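Local coordinates for SnoaL-like domain-containing protein (Kribbella flavida, PDB 4LMI), which is of unknown function but has a SnoaL-like domain of the NTF2 clan and may act as a ketosteroid isomerase, at residues B[10-24]-B[65-79]. Numbering follows the deposited sequence. Where two conformers were deposited one is given.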
ATOM      1  N   THR B  10      13.597  -8.744  -7.940  1.00 19.59           N
ATOM      2  CA  THR B  10      12.528  -8.484  -6.976  1.00 19.45           C
ATOM      3  C   THR B  10      11.147  -8.649  -7.604  1.00 21.90           C
ATOM      4  O   THR B  10      10.250  -9.256  -6.996  1.00 22.93           O
ATOM      5  CB  THR B  10      12.689  -7.074  -6.386  1.00 20.53           C
ATOM      6  OG1 THR B  10      13.897  -7.048  -5.618  1.00 22.28           O
ATOM      7  CG2 THR B  10      11.508  -6.692  -5.487  1.00 19.72           C
ATOM      8  N   ARG B  11      10.972  -8.122  -8.817  1.00 20.32           N
ATOM      9  CA  ARG B  11       9.694  -8.265  -9.519  1.00 21.25           C
ATOM     10  C   ARG B  11       9.296  -9.739  -9.671  1.00 22.71           C
ATOM     11  O   ARG B  11       8.171 -10.121  -9.337  1.00 24.13           O
ATOM     12  CB  ARG B  11       9.722  -7.580 -10.890  1.00 23.05           C
ATOM     13  CG  ARG B  11       8.334  -7.393 -11.499  1.00 23.02           C
ATOM     14  CD  ARG B  11       8.372  -6.848 -12.925  1.00 25.23           C
ATOM     15  NE  ARG B  11       9.252  -5.686 -13.049  1.00 24.25           N
ATOM     16  CZ  ARG B  11       8.929  -4.447 -12.682  1.00 24.64           C
ATOM     17  NH1 ARG B  11       7.726  -4.191 -12.178  1.00 24.68           N
ATOM     18  NH2 ARG B  11       9.811  -3.459 -12.822  1.00 25.91           N
ATOM     19  N   ALA B  12      10.226 -10.555 -10.167  1.00 23.36           N
ATOM     20  CA  ALA B  12       9.988 -11.985 -10.362  1.00 24.16           C
ATOM     21  C   ALA B  12       9.695 -12.672  -9.031  1.00 24.81           C
ATOM     22  O   ALA B  12       8.798 -13.524  -8.949  1.00 24.43           O
ATOM     23  CB  ALA B  12      11.181 -12.640 -11.057  1.00 27.20           C
ATOM     24  N   LEU B  13      10.427 -12.284  -7.984  1.00 23.11           N
ATOM     25  CA  LEU B  13      10.252 -12.908  -6.681  1.00 21.38           C
ATOM     26  C   LEU B  13       8.900 -12.553  -6.047  1.00 21.31           C
ATOM     27  O   LEU B  13       8.233 -13.430  -5.493  1.00 22.29           O
ATOM     28  CB  LEU B  13      11.421 -12.575  -5.743  1.00 23.17           C
ATOM     29  CG  LEU B  13      11.423 -13.274  -4.375  1.00 27.50           C
ATOM     30  CD1 LEU B  13      11.550 -14.785  -4.514  1.00 31.18           C
ATOM     31  CD2 LEU B  13      12.541 -12.732  -3.500  1.00 28.77           C
ATOM     32  N   ALA B  14       8.500 -11.284  -6.141  1.00 21.80           N
ATOM     33  CA  ALA B  14       7.188 -10.835  -5.636  1.00 22.93           C
ATOM     34  C   ALA B  14       6.046 -11.567  -6.334  1.00 23.80           C
ATOM     35  O   ALA B  14       5.063 -11.951  -5.693  1.00 24.12           O
ATOM     36  CB  ALA B  14       7.026  -9.332  -5.805  1.00 24.39           C
ATOM     37  N   ARG B  15       6.173 -11.750  -7.648  1.00 22.70           N
ATOM     38  CA  ARG B  15       5.166 -12.495  -8.406  1.00 24.14           C
ATOM     39  C   ARG B  15       5.057 -13.934  -7.888  1.00 24.41           C
ATOM     40  O   ARG B  15       3.947 -14.430  -7.654  1.00 24.31           O
ATOM     41  CB  ARG B  15       5.460 -12.450  -9.919  1.00 25.99           C
ATOM     42  CG  ARG B  15       4.443 -13.192 -10.780  1.00 30.32           C
ATOM     43  CD  ARG B  15       3.054 -12.562 -10.717  1.00 37.47           C
ATOM     44  NE  ARG B  15       3.028 -11.235 -11.336  1.00 41.93           N
ATOM     45  CZ  ARG B  15       1.955 -10.452 -11.413  1.00 38.43           C
ATOM     46  NH1 ARG B  15       0.793 -10.850 -10.905  1.00 37.29           N
ATOM     47  NH2 ARG B  15       2.050  -9.264 -12.000  1.00 36.98           N
ATOM     48  N   LYS B  16       6.206 -14.586  -7.702  0.50 24.63           N
ATOM     49  CA  LYS B  16       6.260 -15.962  -7.200  0.50 24.65           C
ATOM     50  C   LYS B  16       5.702 -16.094  -5.783  0.50 24.13           C
ATOM     51  O   LYS B  16       5.045 -17.088  -5.459  0.50 24.08           O
ATOM     52  CB  LYS B  16       7.690 -16.504  -7.255  0.50 26.78           C
ATOM     53  CG  LYS B  16       8.154 -16.870  -8.652  0.50 31.64           C
ATOM     54  CD  LYS B  16       9.411 -17.727  -8.618  0.50 35.72           C
ATOM     55  CE  LYS B  16       9.979 -17.933 -10.014  0.50 39.40           C
ATOM     56  NZ  LYS B  16      10.480 -16.664 -10.612  0.50 33.00           N
ATOM     57  N   TYR B  17       5.975 -15.096  -4.947  1.00 22.54           N
ATOM     58  CA  TYR B  17       5.476 -15.071  -3.566  1.00 22.83           C
ATOM     59  C   TYR B  17       3.948 -15.147  -3.562  1.00 23.02           C
ATOM     60  O   TYR B  17       3.357 -15.983  -2.867  1.00 24.24           O
ATOM     61  CB  TYR B  17       5.981 -13.816  -2.843  1.00 21.15           C
ATOM     62  CG  TYR B  17       5.386 -13.573  -1.473  1.00 21.35           C
ATOM     63  CD1 TYR B  17       4.165 -12.910  -1.333  1.00 21.18           C
ATOM     64  CD2 TYR B  17       6.058 -13.971  -0.315  1.00 23.87           C
ATOM     65  CE1 TYR B  17       3.616 -12.676  -0.084  1.00 22.39           C
ATOM     66  CE2 TYR B  17       5.517 -13.735   0.945  1.00 22.51           C
ATOM     67  CZ  TYR B  17       4.297 -13.085   1.049  1.00 22.35           C
ATOM     68  OH  TYR B  17       3.747 -12.840   2.280  1.00 23.02           O
ATOM     69  N   PHE B  18       3.314 -14.302  -4.369  1.00 22.67           N
ATOM     70  CA  PHE B  18       1.855 -14.307  -4.438  1.00 24.25           C
ATOM     71  C   PHE B  18       1.262 -15.516  -5.161  1.00 26.17           C
ATOM     72  O   PHE B  18       0.212 -16.017  -4.748  1.00 28.06           O
ATOM     73  CB  PHE B  18       1.315 -12.965  -4.939  1.00 22.71           C
ATOM     74  CG  PHE B  18       1.426 -11.885  -3.908  1.00 23.67           C
ATOM     75  CD1 PHE B  18       0.457 -11.752  -2.911  1.00 25.06           C
ATOM     76  CD2 PHE B  18       2.530 -11.044  -3.880  1.00 23.80           C
ATOM     77  CE1 PHE B  18       0.577 -10.780  -1.934  1.00 23.94           C
ATOM     78  CE2 PHE B  18       2.653 -10.072  -2.898  1.00 23.54           C
ATOM     79  CZ  PHE B  18       1.678  -9.942  -1.927  1.00 23.14           C
ATOM     80  N   ASP B  19       1.934 -15.987  -6.211  0.50 25.53           N
ATOM     81  CA  ASP B  19       1.484 -17.177  -6.941  0.50 25.46           C
ATOM     82  C   ASP B  19       1.530 -18.441  -6.072  0.50 24.73           C
ATOM     83  O   ASP B  19       0.570 -19.217  -6.050  0.50 25.03           O
ATOM     84  CB  ASP B  19       2.277 -17.367  -8.241  0.50 24.86           C
ATOM     85  CG  ASP B  19       1.907 -16.344  -9.311  0.50 28.08           C
ATOM     86  OD1 ASP B  19       0.893 -15.633  -9.149  0.50 28.66           O
ATOM     87  OD2 ASP B  19       2.629 -16.254 -10.325  0.50 29.10           O
ATOM     88  N   THR B  20       2.632 -18.634  -5.346  1.00 24.75           N
ATOM     89  CA  THR B  20       2.777 -19.801  -4.461  1.00 25.05           C
ATOM     90  C   THR B  20       1.897 -19.696  -3.216  1.00 25.65           C
ATOM     91  O   THR B  20       1.371 -20.704  -2.740  1.00 29.43           O
ATOM     92  CB  THR B  20       4.237 -20.078  -4.050  1.00 26.11           C
ATOM     93  OG1 THR B  20       4.775 -18.937  -3.370  1.00 22.75           O
ATOM     94  CG2 THR B  20       5.090 -20.433  -5.288  1.00 25.95           C
ATOM     95  N   LEU B  21       1.731 -18.481  -2.699  1.00 26.55           N
ATOM     96  CA  LEU B  21       0.818 -18.261  -1.573  1.00 25.41           C
ATOM     97  C   LEU B  21      -0.624 -18.576  -1.968  1.00 26.23           C
ATOM     98  O   LEU B  21      -1.304 -19.352  -1.294  1.00 27.73           O
ATOM     99  CB  LEU B  21       0.923 -16.830  -1.042  1.00 26.57           C
ATOM    100  CG  LEU B  21       0.030 -16.486   0.163  1.00 28.57           C
ATOM    101  CD1 LEU B  21       0.257 -17.443   1.329  1.00 25.20           C
ATOM    102  CD2 LEU B  21       0.246 -15.042   0.593  1.00 31.36           C
ATOM    103  N   ASN B  22      -1.088 -17.984  -3.065  1.00 28.76           N
ATOM    104  CA  ASN B  22      -2.460 -18.222  -3.501  1.00 30.23           C
ATOM    105  C   ASN B  22      -2.697 -19.689  -3.852  1.00 30.14           C
ATOM    106  O   ASN B  22      -3.780 -20.225  -3.627  1.00 32.62           O
ATOM    107  CB  ASN B  22      -2.833 -17.325  -4.676  1.00 30.26           C
ATOM    108  CG  ASN B  22      -4.310 -17.379  -4.988  1.00 33.70           C
ATOM    109  OD1 ASN B  22      -5.152 -17.148  -4.115  1.00 34.51           O
ATOM    110  ND2 ASN B  22      -4.635 -17.699  -6.234  1.00 36.98           N
ATOM    111  N   GLY B  23      -1.665 -20.334  -4.386  1.00 29.35           N
ATOM    112  CA  GLY B  23      -1.732 -21.744  -4.729  1.00 28.94           C
ATOM    113  C   GLY B  23      -1.526 -22.672  -3.551  1.00 29.17           C
ATOM    114  O   GLY B  23      -1.598 -23.884  -3.715  1.00 29.81           O
ATOM    115  N   ARG B  24      -1.278 -22.114  -2.362  1.00 26.55           N
ATOM    116  CA  ARG B  24      -0.961 -22.912  -1.164  1.00 28.46           C
ATOM    117  C   ARG B  24       0.140 -23.928  -1.478  1.00 26.13           C
ATOM    118  O   ARG B  24       0.097 -25.075  -1.025  1.00 27.95           O
ATOM    119  CB  ARG B  24      -2.209 -23.628  -0.606  1.00 28.73           C
ATOM    120  CG  ARG B  24      -3.229 -22.736   0.085  1.00 34.00           C
ATOM    121  CD  ARG B  24      -4.239 -22.175  -0.897  1.00 40.84           C
ATOM    122  NE  ARG B  24      -5.444 -21.691  -0.226  1.00 42.71           N
ATOM    123  CZ  ARG B  24      -6.277 -20.784  -0.730  1.00 44.31           C
ATOM    124  NH1 ARG B  24      -6.045 -20.235  -1.920  1.00 39.50           N
ATOM    125  NH2 ARG B  24      -7.345 -20.416  -0.035  1.00 43.29           N
ATOM    126  N   TRP B  65     -10.006 -18.625   1.165  1.00 52.28           N
ATOM    127  CA  TRP B  65      -9.673 -17.302   0.637  1.00 48.21           C
ATOM    128  C   TRP B  65      -9.016 -17.376  -0.711  1.00 46.67           C
ATOM    129  O   TRP B  65      -8.454 -18.405  -1.088  1.00 45.56           O
ATOM    130  CB  TRP B  65      -8.776 -16.552   1.618  1.00 45.60           C
ATOM    131  CG  TRP B  65      -7.544 -17.335   1.989  1.00 43.58           C
ATOM    132  CD1 TRP B  65      -7.363 -18.164   3.093  1.00 40.79           C
ATOM    133  CD2 TRP B  65      -6.279 -17.408   1.244  1.00 39.76           C
ATOM    134  NE1 TRP B  65      -6.109 -18.718   3.086  1.00 44.63           N
ATOM    135  CE2 TRP B  65      -5.408 -18.308   2.004  1.00 41.84           C
ATOM    136  CE3 TRP B  65      -5.800 -16.841   0.066  1.00 41.50           C
ATOM    137  CZ2 TRP B  65      -4.121 -18.611   1.586  1.00 41.15           C
ATOM    138  CZ3 TRP B  65      -4.498 -17.151  -0.341  1.00 40.35           C
ATOM    139  CH2 TRP B  65      -3.682 -18.014   0.402  1.00 38.11           C
ATOM    140  N   GLN B  66      -9.075 -16.269  -1.444  1.00 46.55           N
ATOM    141  CA  GLN B  66      -8.516 -16.192  -2.785  1.00 43.89           C
ATOM    142  C   GLN B  66      -7.977 -14.789  -3.013  1.00 40.02           C
ATOM    143  O   GLN B  66      -8.609 -13.807  -2.624  1.00 42.35           O
ATOM    144  CB  GLN B  66      -9.604 -16.511  -3.817  1.00 50.42           C
ATOM    145  CG  GLN B  66      -9.108 -16.694  -5.245  1.00 53.81           C
ATOM    146  CD  GLN B  66      -8.415 -18.028  -5.477  1.00 59.16           C
ATOM    147  OE1 GLN B  66      -7.517 -18.131  -6.312  1.00 60.10           O
ATOM    148  NE2 GLN B  66      -8.831 -19.057  -4.741  1.00 61.96           N
ATOM    149  N   LEU B  67      -6.804 -14.692  -3.630  1.00 35.28           N
ATOM    150  CA  LEU B  67      -6.249 -13.386  -3.973  1.00 33.51           C
ATOM    151  C   LEU B  67      -5.942 -13.258  -5.459  1.00 33.18           C
ATOM    152  O   LEU B  67      -5.662 -14.245  -6.140  1.00 35.62           O
ATOM    153  CB  LEU B  67      -5.022 -13.044  -3.108  1.00 36.13           C
ATOM    154  CG  LEU B  67      -3.789 -13.944  -3.086  1.00 38.12           C
ATOM    155  CD1 LEU B  67      -2.820 -13.568  -4.197  1.00 40.44           C
ATOM    156  CD2 LEU B  67      -3.100 -13.828  -1.733  1.00 41.56           C
ATOM    157  N   THR B  68      -6.035 -12.026  -5.945  1.00 30.55           N
ATOM    158  CA  THR B  68      -5.674 -11.674  -7.310  1.00 32.08           C
ATOM    159  C   THR B  68      -4.845 -10.403  -7.234  1.00 29.57           C
ATOM    160  O   THR B  68      -5.298  -9.395  -6.686  1.00 29.39           O
ATOM    161  CB  THR B  68      -6.923 -11.423  -8.178  1.00 32.40           C
ATOM    162  OG1 THR B  68      -7.772 -12.572  -8.131  1.00 35.46           O
ATOM    163  CG2 THR B  68      -6.536 -11.146  -9.627  1.00 33.04           C
ATOM    164  N   VAL B  69      -3.628 -10.458  -7.766  1.00 28.65           N
ATOM    165  CA  VAL B  69      -2.748  -9.294  -7.792  1.00 27.77           C
ATOM    166  C   VAL B  69      -3.326  -8.231  -8.736  1.00 26.23           C
ATOM    167  O   VAL B  69      -3.697  -8.538  -9.873  1.00 28.90           O
ATOM    168  CB  VAL B  69      -1.316  -9.680  -8.217  1.00 26.36           C
ATOM    169  CG1 VAL B  69      -0.467  -8.437  -8.450  1.00 26.52           C
ATOM    170  CG2 VAL B  69      -0.670 -10.587  -7.169  1.00 25.73           C
ATOM    171  N   THR B  70      -3.416  -6.993  -8.252  1.00 27.42           N
ATOM    172  CA  THR B  70      -3.964  -5.881  -9.047  1.00 29.39           C
ATOM    173  C   THR B  70      -2.899  -4.863  -9.449  1.00 27.45           C
ATOM    174  O   THR B  70      -3.002  -4.227 -10.504  1.00 26.76           O
ATOM    175  CB  THR B  70      -5.117  -5.166  -8.315  1.00 29.70           C
ATOM    176  OG1 THR B  70      -4.721  -4.861  -6.968  1.00 29.21           O
ATOM    177  CG2 THR B  70      -6.347  -6.055  -8.286  1.00 30.73           C
ATOM    178  N   ARG B  71      -1.888  -4.704  -8.598  1.00 27.18           N
ATOM    179  CA  ARG B  71      -0.725  -3.880  -8.916  1.00 24.83           C
ATOM    180  C   ARG B  71       0.499  -4.575  -8.377  1.00 23.86           C
ATOM    181  O   ARG B  71       0.440  -5.219  -7.323  1.00 23.81           O
ATOM    182  CB  ARG B  71      -0.805  -2.497  -8.267  1.00 25.29           C
ATOM    183  CG  ARG B  71      -2.028  -1.663  -8.604  1.00 26.68           C
ATOM    184  CD  ARG B  71      -1.976  -0.358  -7.828  1.00 27.38           C
ATOM    185  NE  ARG B  71      -3.197   0.431  -7.953  1.00 31.80           N
ATOM    186  CZ  ARG B  71      -4.329   0.204  -7.290  1.00 32.28           C
ATOM    187  NH1 ARG B  71      -4.424  -0.813  -6.443  1.00 29.92           N
ATOM    188  NH2 ARG B  71      -5.380   1.002  -7.483  1.00 31.84           N
ATOM    189  N   LEU B  72       1.609  -4.442  -9.092  1.00 24.35           N
ATOM    190  CA  LEU B  72       2.881  -4.963  -8.610  1.00 24.93           C
ATOM    191  C   LEU B  72       4.010  -4.019  -9.011  1.00 25.51           C
ATOM    192  O   LEU B  72       4.369  -3.925 -10.186  1.00 26.81           O
ATOM    193  CB  LEU B  72       3.127  -6.389  -9.130  1.00 25.08           C
ATOM    194  CG  LEU B  72       4.174  -7.252  -8.403  1.00 27.21           C
ATOM    195  CD1 LEU B  72       3.971  -8.727  -8.716  1.00 28.95           C
ATOM    196  CD2 LEU B  72       5.608  -6.839  -8.728  1.00 31.37           C
ATOM    197  N   LEU B  73       4.560  -3.313  -8.026  1.00 24.11           N
ATOM    198  CA  LEU B  73       5.691  -2.420  -8.261  1.00 23.11           C
ATOM    199  C   LEU B  73       6.955  -3.009  -7.658  1.00 21.73           C
ATOM    200  O   LEU B  73       6.920  -3.549  -6.553  1.00 21.76           O
ATOM    201  CB  LEU B  73       5.427  -1.033  -7.667  1.00 25.53           C
ATOM    202  CG  LEU B  73       4.413  -0.122  -8.365  1.00 25.51           C
ATOM    203  CD1 LEU B  73       2.977  -0.592  -8.161  1.00 27.47           C
ATOM    204  CD2 LEU B  73       4.580   1.299  -7.843  1.00 26.71           C
ATOM    205  N   ALA B  74       8.059  -2.912  -8.396  1.00 20.40           N
ATOM    206  CA  ALA B  74       9.377  -3.334  -7.913  1.00 20.77           C
ATOM    207  C   ALA B  74      10.361  -2.180  -8.065  1.00 20.62           C
ATOM    208  O   ALA B  74      10.349  -1.473  -9.074  1.00 22.64           O
ATOM    209  CB  ALA B  74       9.867  -4.552  -8.688  1.00 22.59           C
ATOM    210  N   ASP B  75      11.208  -1.995  -7.058  1.00 21.54           N
ATOM    211  CA  ASP B  75      12.153  -0.881  -7.007  1.00 20.55           C
ATOM    212  C   ASP B  75      13.326  -1.349  -6.156  1.00 21.69           C
ATOM    213  O   ASP B  75      13.235  -1.369  -4.927  1.00 21.97           O
ATOM    214  CB  ASP B  75      11.460   0.343  -6.387  1.00 20.34           C
ATOM    215  CG  ASP B  75      12.376   1.562  -6.233  1.00 22.11           C
ATOM    216  OD1 ASP B  75      13.541   1.560  -6.695  1.00 23.53           O
ATOM    217  OD2 ASP B  75      11.902   2.553  -5.634  1.00 22.99           O
ATOM    218  N   GLY B  76      14.418  -1.747  -6.806  1.00 21.72           N
ATOM    219  CA  GLY B  76      15.567  -2.306  -6.081  1.00 21.84           C
ATOM    220  C   GLY B  76      15.157  -3.555  -5.310  1.00 20.24           C
ATOM    221  O   GLY B  76      14.567  -4.469  -5.890  1.00 22.88           O
ATOM    222  N   PRO B  77      15.430  -3.594  -3.991  1.00 19.11           N
ATOM    223  CA  PRO B  77      15.078  -4.767  -3.187  1.00 21.27           C
ATOM    224  C   PRO B  77      13.617  -4.750  -2.713  1.00 22.39           C
ATOM    225  O   PRO B  77      13.194  -5.662  -1.998  1.00 24.08           O
ATOM    226  CB  PRO B  77      16.018  -4.642  -1.982  1.00 23.35           C
ATOM    227  CG  PRO B  77      16.155  -3.163  -1.793  1.00 23.05           C
ATOM    228  CD  PRO B  77      16.086  -2.552  -3.176  1.00 21.43           C
ATOM    229  N   SER B  78      12.859  -3.730  -3.116  1.00 19.54           N
ATOM    230  CA  SER B  78      11.537  -3.482  -2.545  1.00 21.26           C
ATOM    231  C   SER B  78      10.420  -3.732  -3.541  1.00 22.12           C
ATOM    232  O   SER B  78      10.551  -3.404  -4.724  1.00 23.06           O
ATOM    233  CB  SER B  78      11.441  -2.034  -2.039  1.00 22.49           C
ATOM    234  OG  SER B  78      12.517  -1.724  -1.170  1.00 26.21           O
ATOM    235  N   ALA B  79       9.319  -4.303  -3.054  1.00 21.78           N
ATOM    236  CA  ALA B  79       8.102  -4.453  -3.852  1.00 20.75           C
ATOM    237  C   ALA B  79       6.898  -3.923  -3.081  1.00 21.13           C
ATOM    238  O   ALA B  79       6.866  -3.976  -1.850  1.00 21.48           O
ATOM    239  CB  ALA B  79       7.880  -5.914  -4.236  1.00 19.58           C
TER
HETATM  240  O   HOH W   1       5.187  -5.608 -12.325  1.00 29.13           O
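Phe18 and Ala14 hold the apolar centre against Val69, Leu67, Leu72 and Ala79. Phe18 CB lies 3.8 Å from Val69 CG2, and its ring edge meets Leu67 CD1. Ala14 CB touches Ala79 CB at 3.9 Å and also meets Leu72 CD2. The Arg15 chain bends at chi2 and chi3, which lays one face of its guanidinium over Leu72 CD1 and brings NH1 to Val69. Arg11 packs its CG on Leu72 CD2. Its guanidinium covers Ala74 CB, and a water joins its NH1 to Leu72 O. Its NE pairs with Glu8 of the same chain and its NH1 with Asp75 of the second subunit.

Polar bonds close both ends. Thr10 OG1 is hydrogen-bonded to Gly76 O (2.7 Å) on a lone pair in the carbonyl plane, with Asp6 O a second acceptor nearby. This ties the helix to the type II' turn 75-78. At the helix C-terminus, Asn22 OD1 takes a nearly straight bond from Leu67 N (3.0 Å, 173°). Asn22 ND2 gives one to Gln66 OE1 (2.9 Å), with the two amides almost perpendicular.

Arg24 follows in a Schellman motif. Its guanidinium stacks flat on Trp65 in a cation-pi contact, planes 12° apart. Arg24 NH2 makes a short bond to Trp65 O (2.5 Å). Arg24 NH1 binds Asn22 O (2.8 Å). The indole edge, at CH2, abuts Leu21. With an alanine in place of Trp65, the Arg24 guanidinium would probably lose its aromatic platform and a gap would open beside Leu21.

The 10-22 part of helix 6-22 runs roughly antiparallel to strand 65-75, outermost on that side of this chain's sheet, as expected for the helix-on-curved-sheet build of the NTF2 clan. Strands 78-87 and 90-101 continue the floor under Phe18, and helix 26-31 packs on Leu21.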